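Local coordinates for activator of Hsp90 ATPase homologue 1/2-like C-terminal domain-containing protein (Nitrosomonas europaea, PDB 1XFS) that is of unknown function but belongs to the AHA1 family and probably adopts the Bet v 1-like fold, whose members often bind small hydrophobic ligands, at residues K70-D82 with L86-P98. Sequence-based numbering, arbitrary orientation.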
ATOM      1  N   LYS A  70     -14.244  22.210  -3.955  1.00 18.79           N
ATOM      2  CA  LYS A  70     -13.625  21.068  -4.620  1.00 20.05           C
ATOM      3  C   LYS A  70     -12.555  20.462  -3.724  1.00 20.44           C
ATOM      4  O   LYS A  70     -11.761  21.183  -3.116  1.00 19.74           O
ATOM      5  CB  LYS A  70     -12.979  21.491  -5.943  1.00 19.96           C
ATOM      6  CG  LYS A  70     -13.948  21.920  -7.035  1.00 24.47           C
ATOM      7  CD  LYS A  70     -13.201  22.112  -8.347  1.00 28.42           C
ATOM      8  CE  LYS A  70     -14.132  22.503  -9.477  1.00 29.53           C
ATOM      9  NZ  LYS A  70     -15.184  21.486  -9.700  1.00 32.54           N
ATOM     10  N   PHE A  71     -12.534  19.137  -3.649  1.00 21.69           N
ATOM     11  CA  PHE A  71     -11.548  18.449  -2.831  1.00 23.69           C
ATOM     12  C   PHE A  71     -10.830  17.375  -3.639  1.00 24.55           C
ATOM     13  O   PHE A  71     -11.379  16.304  -3.896  1.00 23.25           O
ATOM     14  CB  PHE A  71     -12.216  17.818  -1.603  1.00 24.36           C
ATOM     15  CG  PHE A  71     -13.006  18.793  -0.767  1.00 26.47           C
ATOM     16  CD1 PHE A  71     -14.311  19.126  -1.111  1.00 26.51           C
ATOM     17  CD2 PHE A  71     -12.440  19.385   0.359  1.00 27.16           C
ATOM     18  CE1 PHE A  71     -15.044  20.036  -0.345  1.00 26.27           C
ATOM     19  CE2 PHE A  71     -13.164  20.297   1.132  1.00 27.83           C
ATOM     20  CZ  PHE A  71     -14.468  20.620   0.777  1.00 26.63           C
ATOM     21  N   PRO A  72      -9.595  17.662  -4.078  1.00 26.31           N
ATOM     22  CA  PRO A  72      -8.829  16.685  -4.855  1.00 28.01           C
ATOM     23  C   PRO A  72      -8.418  15.522  -3.954  1.00 28.69           C
ATOM     24  O   PRO A  72      -7.855  15.734  -2.876  1.00 28.85           O
ATOM     25  CB  PRO A  72      -7.632  17.500  -5.341  1.00 28.54           C
ATOM     26  CG  PRO A  72      -7.419  18.472  -4.214  1.00 29.19           C
ATOM     27  CD  PRO A  72      -8.837  18.917  -3.918  1.00 28.71           C
ATOM     28  N   ASN A  73      -8.719  14.301  -4.389  1.00 29.03           N
ATOM     29  CA  ASN A  73      -8.383  13.102  -3.628  1.00 28.29           C
ATOM     30  C   ASN A  73      -7.378  12.291  -4.440  1.00 25.93           C
ATOM     31  O   ASN A  73      -7.547  12.111  -5.643  1.00 24.84           O
ATOM     32  CB  ASN A  73      -9.628  12.239  -3.383  1.00 30.72           C
ATOM     33  CG  ASN A  73     -10.857  13.060  -3.043  1.00 34.45           C
ATOM     34  OD1 ASN A  73     -11.422  13.738  -3.902  1.00 35.38           O
ATOM     35  ND2 ASN A  73     -11.277  13.002  -1.783  1.00 35.94           N
ATOM     36  N   SER A  74      -6.332  11.805  -3.781  1.00 22.54           N
ATOM     37  CA  SER A  74      -5.313  11.018  -4.460  1.00 19.41           C
ATOM     38  C   SER A  74      -5.068   9.725  -3.696  1.00 17.24           C
ATOM     39  O   SER A  74      -4.771   9.744  -2.501  1.00 18.17           O
ATOM     40  CB  SER A  74      -4.015  11.822  -4.569  1.00 20.91           C
ATOM     41  OG  SER A  74      -3.013  11.092  -5.252  1.00 22.06           O
ATOM     42  N   GLY A  75      -5.206   8.604  -4.394  1.00 12.70           N
ATOM     43  CA  GLY A  75      -5.003   7.318  -3.758  1.00 12.06           C
ATOM     44  C   GLY A  75      -4.165   6.410  -4.634  1.00  9.53           C
ATOM     45  O   GLY A  75      -3.720   6.809  -5.714  1.00  9.66           O
ATOM     46  N   CYS A  76      -3.964   5.181  -4.174  1.00  9.29           N
ATOM     47  CA  CYS A  76      -3.143   4.209  -4.896  1.00  8.43           C
ATOM     48  C   CYS A  76      -3.799   2.827  -4.884  1.00  6.83           C
ATOM     49  O   CYS A  76      -4.267   2.379  -3.844  1.00  8.18           O
ATOM     50  CB  CYS A  76      -1.769   4.127  -4.212  1.00  8.77           C
ATOM     51  SG  CYS A  76      -0.542   3.094  -5.015  1.00  9.69           S
ATOM     52  N   PHE A  77      -3.843   2.153  -6.029  1.00  6.74           N
ATOM     53  CA  PHE A  77      -4.403   0.803  -6.069  1.00  7.17           C
ATOM     54  C   PHE A  77      -3.368  -0.167  -5.488  1.00  6.63           C
ATOM     55  O   PHE A  77      -2.170  -0.019  -5.715  1.00  9.42           O
ATOM     56  CB  PHE A  77      -4.762   0.402  -7.508  1.00  7.46           C
ATOM     57  CG  PHE A  77      -5.986   1.094  -8.038  1.00  6.96           C
ATOM     58  CD1 PHE A  77      -7.246   0.813  -7.513  1.00  8.34           C
ATOM     59  CD2 PHE A  77      -5.874   2.060  -9.031  1.00  7.97           C
ATOM     60  CE1 PHE A  77      -8.388   1.498  -7.971  1.00  8.27           C
ATOM     61  CE2 PHE A  77      -7.004   2.754  -9.497  1.00  8.08           C
ATOM     62  CZ  PHE A  77      -8.256   2.466  -8.964  1.00  7.47           C
ATOM     63  N   LEU A  78      -3.834  -1.145  -4.721  1.00  6.48           N
ATOM     64  CA  LEU A  78      -2.943  -2.122  -4.110  1.00  7.11           C
ATOM     65  C   LEU A  78      -3.144  -3.522  -4.667  1.00  7.83           C
ATOM     66  O   LEU A  78      -2.207  -4.314  -4.737  1.00  9.51           O
ATOM     67  CB  LEU A  78      -3.152  -2.142  -2.602  1.00  5.69           C
ATOM     68  CG  LEU A  78      -2.953  -0.800  -1.905  1.00  5.78           C
ATOM     69  CD1 LEU A  78      -3.276  -0.950  -0.419  1.00  7.70           C
ATOM     70  CD2 LEU A  78      -1.504  -0.324  -2.082  1.00  8.54           C
ATOM     71  N   GLU A  79      -4.382  -3.836  -5.032  1.00  7.43           N
ATOM     72  CA  GLU A  79      -4.703  -5.131  -5.604  1.00  6.15           C
ATOM     73  C   GLU A  79      -5.814  -4.955  -6.624  1.00  7.88           C
ATOM     74  O   GLU A  79      -6.787  -4.237  -6.381  1.00  8.05           O
ATOM     75  CB  GLU A  79      -5.154  -6.134  -4.531  1.00 10.18           C
ATOM     76  CG  GLU A  79      -5.544  -7.488  -5.138  1.00 11.66           C
ATOM     77  CD  GLU A  79      -6.076  -8.492  -4.132  1.00 14.27           C
ATOM     78  OE1 GLU A  79      -6.828  -9.398  -4.548  1.00 14.22           O
ATOM     79  OE2 GLU A  79      -5.735  -8.401  -2.930  1.00 13.65           O
ATOM     80  N   VAL A  80      -5.645  -5.604  -7.767  1.00  7.37           N
ATOM     81  CA  VAL A  80      -6.629  -5.565  -8.835  1.00  8.13           C
ATOM     82  C   VAL A  80      -6.798  -6.994  -9.314  1.00  8.75           C
ATOM     83  O   VAL A  80      -6.019  -7.485 -10.133  1.00  9.16           O
ATOM     84  CB  VAL A  80      -6.167  -4.689 -10.022  1.00  6.95           C
ATOM     85  CG1 VAL A  80      -7.259  -4.637 -11.085  1.00  9.66           C
ATOM     86  CG2 VAL A  80      -5.844  -3.275  -9.537  1.00  8.03           C
ATOM     87  N   THR A  81      -7.801  -7.674  -8.774  1.00  8.63           N
ATOM     88  CA  THR A  81      -8.079  -9.050  -9.157  1.00  9.21           C
ATOM     89  C   THR A  81      -9.399  -8.963  -9.906  1.00  8.76           C
ATOM     90  O   THR A  81     -10.466  -8.833  -9.312  1.00  9.27           O
ATOM     91  CB  THR A  81      -8.153  -9.940  -7.896  1.00 10.31           C
ATOM     92  OG1 THR A  81      -6.915  -9.829  -7.176  1.00 11.38           O
ATOM     93  CG2 THR A  81      -8.360 -11.402  -8.270  1.00 10.82           C
ATOM     94  N   ASP A  82      -9.301  -9.001 -11.231  1.00 10.08           N
ATOM     95  CA  ASP A  82     -10.460  -8.848 -12.106  1.00 11.43           C
ATOM     96  C   ASP A  82     -11.763  -9.521 -11.664  1.00  9.87           C
ATOM     97  O   ASP A  82     -11.809 -10.722 -11.395  1.00  8.86           O
ATOM     98  CB  ASP A  82     -10.087  -9.267 -13.537  1.00 12.78           C
ATOM     99  CG  ASP A  82      -9.119  -8.285 -14.203  1.00 18.75           C
ATOM    100  OD1 ASP A  82      -8.870  -7.194 -13.637  1.00 18.91           O
ATOM    101  OD2 ASP A  82      -8.598  -8.603 -15.297  1.00 20.12           O
ATOM    102  N   LEU A  86     -10.908  -5.518  -5.413  1.00  8.49           N
ATOM    103  CA  LEU A  86     -10.277  -4.247  -5.706  1.00  7.37           C
ATOM    104  C   LEU A  86      -9.899  -3.615  -4.376  1.00  5.87           C
ATOM    105  O   LEU A  86     -10.724  -3.513  -3.473  1.00  8.58           O
ATOM    106  CB  LEU A  86     -11.241  -3.327  -6.452  1.00  9.06           C
ATOM    107  CG  LEU A  86     -10.654  -2.001  -6.934  1.00  8.23           C
ATOM    108  CD1 LEU A  86      -9.532  -2.262  -7.943  1.00  9.20           C
ATOM    109  CD2 LEU A  86     -11.762  -1.183  -7.585  1.00  8.34           C
ATOM    110  N   ILE A  87      -8.644  -3.215  -4.250  1.00  5.77           N
ATOM    111  CA  ILE A  87      -8.183  -2.583  -3.022  1.00  6.74           C
ATOM    112  C   ILE A  87      -7.425  -1.323  -3.354  1.00  7.73           C
ATOM    113  O   ILE A  87      -6.530  -1.341  -4.198  1.00  8.36           O
ATOM    114  CB  ILE A  87      -7.225  -3.498  -2.215  1.00  6.14           C
ATOM    115  CG1 ILE A  87      -7.930  -4.818  -1.837  1.00  8.64           C
ATOM    116  CG2 ILE A  87      -6.749  -2.768  -0.947  1.00  5.45           C
ATOM    117  CD1 ILE A  87      -7.074  -5.760  -0.982  1.00  8.90           C
ATOM    118  N   TRP A  88      -7.800  -0.213  -2.724  1.00  7.44           N
ATOM    119  CA  TRP A  88      -7.083   1.042  -2.942  1.00  9.14           C
ATOM    120  C   TRP A  88      -6.910   1.705  -1.586  1.00  8.38           C
ATOM    121  O   TRP A  88      -7.637   1.402  -0.640  1.00  9.62           O
ATOM    122  CB  TRP A  88      -7.836   1.963  -3.919  1.00 12.04           C
ATOM    123  CG  TRP A  88      -9.169   2.450  -3.450  1.00 16.88           C
ATOM    124  CD1 TRP A  88      -9.418   3.535  -2.653  1.00 21.43           C
ATOM    125  CD2 TRP A  88     -10.442   1.876  -3.754  1.00 21.90           C
ATOM    126  NE1 TRP A  88     -10.768   3.668  -2.446  1.00 25.23           N
ATOM    127  CE2 TRP A  88     -11.419   2.665  -3.107  1.00 23.37           C
ATOM    128  CE3 TRP A  88     -10.852   0.772  -4.510  1.00 25.22           C
ATOM    129  CZ2 TRP A  88     -12.786   2.378  -3.192  1.00 27.92           C
ATOM    130  CZ3 TRP A  88     -12.211   0.489  -4.595  1.00 28.77           C
ATOM    131  CH2 TRP A  88     -13.162   1.290  -3.939  1.00 29.41           C
ATOM    132  N   THR A  89      -5.924   2.582  -1.475  1.00  7.86           N
ATOM    133  CA  THR A  89      -5.678   3.243  -0.209  1.00  7.11           C
ATOM    134  C   THR A  89      -5.400   4.726  -0.395  1.00  8.56           C
ATOM    135  O   THR A  89      -4.918   5.145  -1.446  1.00  9.34           O
ATOM    136  CB  THR A  89      -4.464   2.609   0.522  1.00  8.29           C
ATOM    137  OG1 THR A  89      -4.304   3.226   1.807  1.00  7.39           O
ATOM    138  CG2 THR A  89      -3.172   2.794  -0.284  1.00  6.32           C
ATOM    139  N   SER A  90      -5.729   5.527   0.615  1.00  7.48           N
ATOM    140  CA  SER A  90      -5.448   6.954   0.540  1.00  8.52           C
ATOM    141  C   SER A  90      -4.201   7.247   1.366  1.00  9.20           C
ATOM    142  O   SER A  90      -3.772   8.389   1.467  1.00  9.33           O
ATOM    143  CB  SER A  90      -6.651   7.785   1.019  1.00 10.71           C
ATOM    144  OG  SER A  90      -6.998   7.509   2.352  1.00 11.78           O
ATOM    145  N   ALA A  91      -3.613   6.201   1.945  1.00  7.45           N
ATOM    146  CA  ALA A  91      -2.400   6.345   2.760  1.00  8.14           C
ATOM    147  C   ALA A  91      -1.195   6.447   1.829  1.00  6.59           C
ATOM    148  O   ALA A  91      -0.106   6.872   2.236  1.00  8.24           O
ATOM    149  CB  ALA A  91      -2.234   5.148   3.687  1.00  7.66           C
ATOM    150  N   LEU A  92      -1.397   6.046   0.576  1.00  8.85           N
ATOM    151  CA  LEU A  92      -0.343   6.095  -0.431  1.00  8.33           C
ATOM    152  C   LEU A  92      -0.886   6.746  -1.696  1.00  8.58           C
ATOM    153  O   LEU A  92      -2.093   6.733  -1.940  1.00  8.88           O
ATOM    154  CB  LEU A  92       0.131   4.681  -0.782  1.00  8.78           C
ATOM    155  CG  LEU A  92       0.674   3.765   0.315  1.00  9.15           C
ATOM    156  CD1 LEU A  92       1.061   2.420  -0.302  1.00 10.41           C
ATOM    157  CD2 LEU A  92       1.897   4.412   0.968  1.00  9.57           C
ATOM    158  N   VAL A  93       0.011   7.313  -2.494  1.00 10.35           N
ATOM    159  CA  VAL A  93      -0.380   7.929  -3.753  1.00 11.57           C
ATOM    160  C   VAL A  93       0.322   7.167  -4.881  1.00 10.43           C
ATOM    161  O   VAL A  93       0.811   6.052  -4.673  1.00  9.69           O
ATOM    162  CB  VAL A  93      -0.028   9.451  -3.798  1.00 11.49           C
ATOM    163  CG1 VAL A  93      -0.876  10.206  -2.771  1.00 15.55           C
ATOM    164  CG2 VAL A  93       1.454   9.673  -3.528  1.00 12.18           C
ATOM    165  N   LYS A  94       0.368   7.753  -6.072  1.00 10.89           N
ATOM    166  CA  LYS A  94       0.981   7.090  -7.219  1.00 12.58           C
ATOM    167  C   LYS A  94       2.339   6.448  -6.922  1.00 10.51           C
ATOM    168  O   LYS A  94       3.168   7.012  -6.203  1.00 10.09           O
ATOM    169  CB  LYS A  94       1.124   8.080  -8.380  1.00 14.62           C
ATOM    170  CG  LYS A  94       1.722   7.480  -9.649  1.00 19.95           C
ATOM    171  CD  LYS A  94       1.789   8.511 -10.770  1.00 22.98           C
ATOM    172  CE  LYS A  94       2.375   7.915 -12.044  1.00 27.05           C
ATOM    173  NZ  LYS A  94       2.523   8.927 -13.131  1.00 29.81           N
ATOM    174  N   ASN A  95       2.541   5.260  -7.484  1.00  9.29           N
ATOM    175  CA  ASN A  95       3.782   4.500  -7.339  1.00  9.91           C
ATOM    176  C   ASN A  95       4.095   4.104  -5.891  1.00  8.80           C
ATOM    177  O   ASN A  95       5.255   3.883  -5.539  1.00  9.13           O
ATOM    178  CB  ASN A  95       4.951   5.294  -7.940  1.00 14.26           C
ATOM    179  CG  ASN A  95       4.840   5.444  -9.452  1.00 14.91           C
ATOM    180  OD1 ASN A  95       5.255   6.453 -10.019  1.00 21.35           O
ATOM    181  ND2 ASN A  95       4.290   4.429 -10.111  1.00 15.22           N
ATOM    182  N   TYR A  96       3.051   4.019  -5.063  1.00  7.34           N
ATOM    183  CA  TYR A  96       3.169   3.618  -3.654  1.00  6.41           C
ATOM    184  C   TYR A  96       3.856   4.632  -2.741  1.00  7.00           C
ATOM    185  O   TYR A  96       4.348   4.272  -1.670  1.00  8.75           O
ATOM    186  CB  TYR A  96       3.925   2.293  -3.531  1.00  6.25           C
ATOM    187  CG  TYR A  96       3.337   1.118  -4.281  1.00  7.14           C
ATOM    188  CD1 TYR A  96       2.063   0.635  -3.986  1.00  7.45           C
ATOM    189  CD2 TYR A  96       4.098   0.431  -5.230  1.00 10.66           C
ATOM    190  CE1 TYR A  96       1.564  -0.511  -4.609  1.00  9.75           C
ATOM    191  CE2 TYR A  96       3.611  -0.717  -5.858  1.00  9.49           C
ATOM    192  CZ  TYR A  96       2.340  -1.181  -5.537  1.00  8.80           C
ATOM    193  OH  TYR A  96       1.859  -2.321  -6.134  1.00  9.27           O
ATOM    194  N   ARG A  97       3.903   5.889  -3.163  1.00  7.47           N
ATOM    195  CA  ARG A  97       4.531   6.932  -2.353  1.00  8.07           C
ATOM    196  C   ARG A  97       3.683   7.264  -1.130  1.00  7.91           C
ATOM    197  O   ARG A  97       2.464   7.375  -1.234  1.00  7.27           O
ATOM    198  CB  ARG A  97       4.700   8.208  -3.182  1.00  7.79           C
ATOM    199  CG  ARG A  97       5.343   9.364  -2.427  1.00  7.94           C
ATOM    200  CD  ARG A  97       5.491  10.582  -3.330  1.00 11.74           C
ATOM    201  NE  ARG A  97       6.350  10.317  -4.486  1.00 11.53           N
ATOM    202  CZ  ARG A  97       7.654  10.055  -4.400  1.00 10.41           C
ATOM    203  NH1 ARG A  97       8.364   9.826  -5.499  1.00 12.40           N
ATOM    204  NH2 ARG A  97       8.250  10.026  -3.216  1.00 10.17           N
ATOM    205  N   PRO A  98       4.307   7.409   0.053  1.00  8.54           N
ATOM    206  CA  PRO A  98       3.505   7.747   1.235  1.00  8.70           C
ATOM    207  C   PRO A  98       2.789   9.075   0.970  1.00  9.64           C
ATOM    208  O   PRO A  98       3.372   9.994   0.393  1.00  9.45           O
ATOM    209  CB  PRO A  98       4.554   7.878   2.337  1.00  8.93           C
ATOM    210  CG  PRO A  98       5.566   6.819   1.935  1.00  9.43           C
ATOM    211  CD  PRO A  98       5.682   7.033   0.436  1.00  9.76           C
TER
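Leu78 lies against Ile87, Thr89, Leu92 and Tyr96. Its CB sits near Ile87 O and CG2. CG meets the methyl of Thr89. At the tip the two branches part: Leu78 CD1 packs on Thr89 CG2 at 3.7 Å, while Leu78 CD2 comes to the edge of the Tyr96 ring, in its plane, 4.0 Å from CE1. CD2 also approaches Leu92 CD1. With CG anti to the carbonyl carbon (chi1 -57°) and chi2 extended at 177°, CD1 is carried to Thr89 and CD2 to the Tyr96 edge. Cutting this side chain back to an alanine is likely to leave the Thr89 methyl and the Tyr96 edge without their apolar neighbour. Tyr96 of the second subunit also packs on Leu78.

Strands 70-81 and 85-89 form a beta hairpin in the seven-stranded antiparallel sheet, consistent with the Bet v 1-like fold of the AHA1 family. A classic beta bulge interrupts their register. Leu78 and Glu79 both face Ile87. Leu78 N gives Ile87 O a nearly straight bond of 2.8 Å (177° at the hydrogen), and Glu79 N adds a weak one. Ile87 N returns a bond to Glu79 O. Ahead of the bulge, Cys76 and Thr89 form a hydrogen-bonded pair with two backbone bonds.

Cys76 SG meets Tyr96 obliquely, 3.7 Å from CD1. Phe77 projects from the face that also bears Trp88 and Leu86. Phe77 CD1 lies 3.8 Å from Trp88 CB and also touches Leu86 CD1. The Phe59 ring packs on Phe77 with the planes nearly parallel and meets Trp88 edge-to-face. Glu79 OE2 reaches Ile87 CD1 at 3.5 Å. Glu79 OE1 accepts from Thr81 OG1 and forms a salt bridge with Arg85.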